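Local coordinates for protein nicotinate phosphoribosyltransferase (Porphyromonas gingivalis, PDB 2IM5) that probably catalyses the ATP-dependent transfer of a phosphoribosyl group from phosphoribosyl diphosphate to nicotinate, giving nicotinate ribonucleotide for NAD synthesis, at residues A[217-222]-A[363-367]. Residues are numbered along the deposited sequence; the frame is centred on the assembly and turned at random.
Sequences QFHGAI and HYCVK
A221 and C365 bring the backbones closest, their CA atoms 5.5 Å apart, where helix segment 217-222 faces the extended chain 363-367. The small methyl of A221 suits this close approach: CB rests against C365 SG at 3.9 Å and also meets the backbone O of Y364. C365 sends its sulfur toward the helix, with SG anti to its own carbonyl carbon (chi1 -62°), and the compact thiol rests over A221 CB and the backbone O of Q217 together. One helical turn before A221, Q217 has the length to carry an N-H donor from the helix to a backbone carbonyl, its amide arm extended beyond CG. Its NE2 donates to V366 O (3.0 Å, N-H...O 157°); the oxygen lies near the amide plane of Q217, yet the donor stands above the V366 carbonyl plane, 83° out of it. K367 CB packs beside the same amide, 3.4 Å from Q217 NE2. In the fold, strand 363-364 is an outer strand of the five-stranded antiparallel sheet, paired with strand 347-355, whereas helix 213-223 follows strand 206-207 of the parallel strands of the α/β-barrel, the fold of this family, so the contact joins the chain leaving the sheet to a barrel helix. A water connects the backbones as well, accepting from V366 N at 3.0 Å and donating to Q217 O, which also takes the helical bond from A221 N. Toward the helix end, H363 packs its CB on A221 CB at 3.9 Å while its imidazole NE2 is hydrogen-bonded to D360, and I222 CD1 approaches the ring obliquely.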
ATOM      1  N   GLN A 217       7.644  -0.092 -10.166  1.00 16.71           N
ATOM      2  CA  GLN A 217       8.932  -0.772 -10.049  1.00 16.09           C
ATOM      3  C   GLN A 217       9.044  -1.961 -11.007  1.00 15.80           C
ATOM      4  O   GLN A 217      10.101  -2.218 -11.570  1.00 15.38           O
ATOM      5  CB  GLN A 217       9.113  -1.251  -8.618  1.00 16.15           C
ATOM      6  CG  GLN A 217       9.347  -0.141  -7.625  1.00 16.86           C
ATOM      7  CD  GLN A 217       9.495  -0.677  -6.213  1.00 20.43           C
ATOM      8  OE1 GLN A 217       8.508  -1.040  -5.573  1.00 22.35           O
ATOM      9  NE2 GLN A 217      10.731  -0.760  -5.734  1.00 21.05           N
ATOM     10  N   PHE A 218       7.948  -2.698 -11.168  1.00 15.75           N
ATOM     11  CA  PHE A 218       7.945  -3.835 -12.078  1.00 15.83           C
ATOM     12  C   PHE A 218       8.265  -3.302 -13.474  1.00 16.74           C
ATOM     13  O   PHE A 218       9.112  -3.852 -14.176  1.00 16.15           O
ATOM     14  CB  PHE A 218       6.575  -4.516 -12.078  1.00 14.51           C
ATOM     15  CG  PHE A 218       6.427  -5.578 -13.127  1.00 16.90           C
ATOM     16  CD1 PHE A 218       7.082  -6.801 -12.996  1.00 15.87           C
ATOM     17  CD2 PHE A 218       5.642  -5.353 -14.260  1.00 15.47           C
ATOM     18  CE1 PHE A 218       6.958  -7.787 -13.978  1.00 16.50           C
ATOM     19  CE2 PHE A 218       5.513  -6.334 -15.248  1.00 16.55           C
ATOM     20  CZ  PHE A 218       6.169  -7.550 -15.109  1.00 17.23           C
ATOM     21  N   HIS A 219       7.596  -2.212 -13.855  1.00 17.09           N
ATOM     22  CA  HIS A 219       7.801  -1.614 -15.170  1.00 16.87           C
ATOM     23  C   HIS A 219       9.223  -1.085 -15.328  1.00 17.99           C
ATOM     24  O   HIS A 219       9.797  -1.145 -16.413  1.00 17.33           O
ATOM     25  CB  HIS A 219       6.773  -0.498 -15.404  1.00 16.45           C
ATOM     26  CG  HIS A 219       5.388  -1.007 -15.669  1.00 16.31           C
ATOM     27  ND1 HIS A 219       4.890  -1.186 -16.942  1.00 19.43           N
ATOM     28  CD2 HIS A 219       4.413  -1.422 -14.825  1.00 15.15           C
ATOM     29  CE1 HIS A 219       3.670  -1.688 -16.870  1.00 16.01           C
ATOM     30  NE2 HIS A 219       3.357  -1.841 -15.596  1.00 17.11           N
ATOM     31  N   GLY A 220       9.795  -0.572 -14.243  1.00 16.91           N
ATOM     32  CA  GLY A 220      11.149  -0.063 -14.320  1.00 17.32           C
ATOM     33  C   GLY A 220      12.146  -1.186 -14.560  1.00 17.93           C
ATOM     34  O   GLY A 220      13.106  -1.036 -15.309  1.00 18.75           O
ATOM     35  N   ALA A 221      11.914  -2.326 -13.921  1.00 17.36           N
ATOM     36  CA  ALA A 221      12.797  -3.474 -14.062  1.00 16.75           C
ATOM     37  C   ALA A 221      12.697  -4.114 -15.439  1.00 17.19           C
ATOM     38  O   ALA A 221      13.702  -4.535 -16.003  1.00 16.96           O
ATOM     39  CB  ALA A 221      12.476  -4.508 -12.991  1.00 14.79           C
ATOM     40  N   ILE A 222      11.482  -4.182 -15.978  1.00 17.80           N
ATOM     41  CA  ILE A 222      11.258  -4.785 -17.288  1.00 18.57           C
ATOM     42  C   ILE A 222      11.496  -3.840 -18.470  1.00 18.04           C
ATOM     43  O   ILE A 222      12.183  -4.201 -19.420  1.00 17.93           O
ATOM     44  CB  ILE A 222       9.808  -5.342 -17.398  1.00 19.10           C
ATOM     45  CG1 ILE A 222       9.540  -6.333 -16.269  1.00 20.38           C
ATOM     46  CG2 ILE A 222       9.602  -6.006 -18.744  1.00 19.41           C
ATOM     47  CD1 ILE A 222      10.533  -7.492 -16.198  1.00 21.75           C
ATOM     48  N   HIS A 363      15.433  -9.494 -12.909  1.00 22.93           N
ATOM     49  CA  HIS A 363      15.768  -8.077 -12.960  1.00 22.41           C
ATOM     50  C   HIS A 363      15.448  -7.496 -11.588  1.00 21.93           C
ATOM     51  O   HIS A 363      14.340  -7.663 -11.078  1.00 20.66           O
ATOM     52  CB  HIS A 363      14.930  -7.371 -14.031  1.00 24.84           C
ATOM     53  CG  HIS A 363      15.120  -7.926 -15.408  1.00 27.87           C
ATOM     54  ND1 HIS A 363      16.259  -7.699 -16.152  1.00 28.18           N
ATOM     55  CD2 HIS A 363      14.335  -8.734 -16.159  1.00 29.20           C
ATOM     56  CE1 HIS A 363      16.167  -8.344 -17.302  1.00 28.68           C
ATOM     57  NE2 HIS A 363      15.010  -8.981 -17.330  1.00 31.76           N
ATOM     58  N   TYR A 364      16.424  -6.828 -10.982  1.00 22.19           N
ATOM     59  CA  TYR A 364      16.227  -6.221  -9.670  1.00 23.44           C
ATOM     60  C   TYR A 364      15.355  -4.982  -9.753  1.00 22.93           C
ATOM     61  O   TYR A 364      15.421  -4.238 -10.729  1.00 21.43           O
ATOM     62  CB  TYR A 364      17.563  -5.829  -9.044  1.00 24.52           C
ATOM     63  CG  TYR A 364      18.375  -7.005  -8.581  1.00 29.21           C
ATOM     64  CD1 TYR A 364      17.828  -7.943  -7.704  1.00 31.10           C
ATOM     65  CD2 TYR A 364      19.690  -7.188  -9.015  1.00 30.54           C
ATOM     66  CE1 TYR A 364      18.564  -9.042  -7.267  1.00 33.34           C
ATOM     67  CE2 TYR A 364      20.442  -8.286  -8.582  1.00 33.38           C
ATOM     68  CZ  TYR A 364      19.869  -9.208  -7.709  1.00 35.40           C
ATOM     69  OH  TYR A 364      20.597 -10.302  -7.284  1.00 38.42           O
ATOM     70  N   CYS A 365      14.543  -4.777  -8.717  1.00 22.53           N
ATOM     71  CA  CYS A 365      13.662  -3.618  -8.636  1.00 24.06           C
ATOM     72  C   CYS A 365      14.226  -2.648  -7.608  1.00 24.27           C
ATOM     73  O   CYS A 365      14.787  -3.063  -6.595  1.00 24.83           O
ATOM     74  CB  CYS A 365      12.251  -4.032  -8.199  1.00 24.41           C
ATOM     75  SG  CYS A 365      11.385  -5.171  -9.315  1.00 28.57           S
ATOM     76  N   VAL A 366      14.087  -1.355  -7.864  1.00 24.18           N
ATOM     77  CA  VAL A 366      14.571  -0.364  -6.924  1.00 25.27           C
ATOM     78  C   VAL A 366      13.524   0.718  -6.736  1.00 26.78           C
ATOM     79  O   VAL A 366      12.577   0.829  -7.515  1.00 26.72           O
ATOM     80  CB  VAL A 366      15.893   0.295  -7.398  1.00 25.88           C
ATOM     81  CG1 VAL A 366      16.947  -0.763  -7.650  1.00 27.41           C
ATOM     82  CG2 VAL A 366      15.656   1.107  -8.646  1.00 24.77           C
ATOM     83  N   LYS A 367      13.700   1.504  -5.683  1.00 29.28           N
ATOM     84  CA  LYS A 367      12.805   2.609  -5.367  1.00 31.60           C
ATOM     85  C   LYS A 367      13.687   3.715  -4.815  1.00 30.51           C
ATOM     86  O   LYS A 367      14.530   3.460  -3.959  1.00 31.33           O
ATOM     87  CB  LYS A 367      11.779   2.191  -4.315  1.00 33.68           C
ATOM     88  CG  LYS A 367      10.885   3.337  -3.879  1.00 35.85           C
ATOM     89  CD  LYS A 367       9.975   2.922  -2.750  1.00 37.80           C
ATOM     90  CE  LYS A 367       9.342   4.141  -2.100  1.00 39.23           C
ATOM     91  NZ  LYS A 367       8.558   3.752  -0.893  1.00 41.30           N
TER
HETATM   92  O   HOH W   1      12.559  -0.838 -10.344  1.00 19.29           O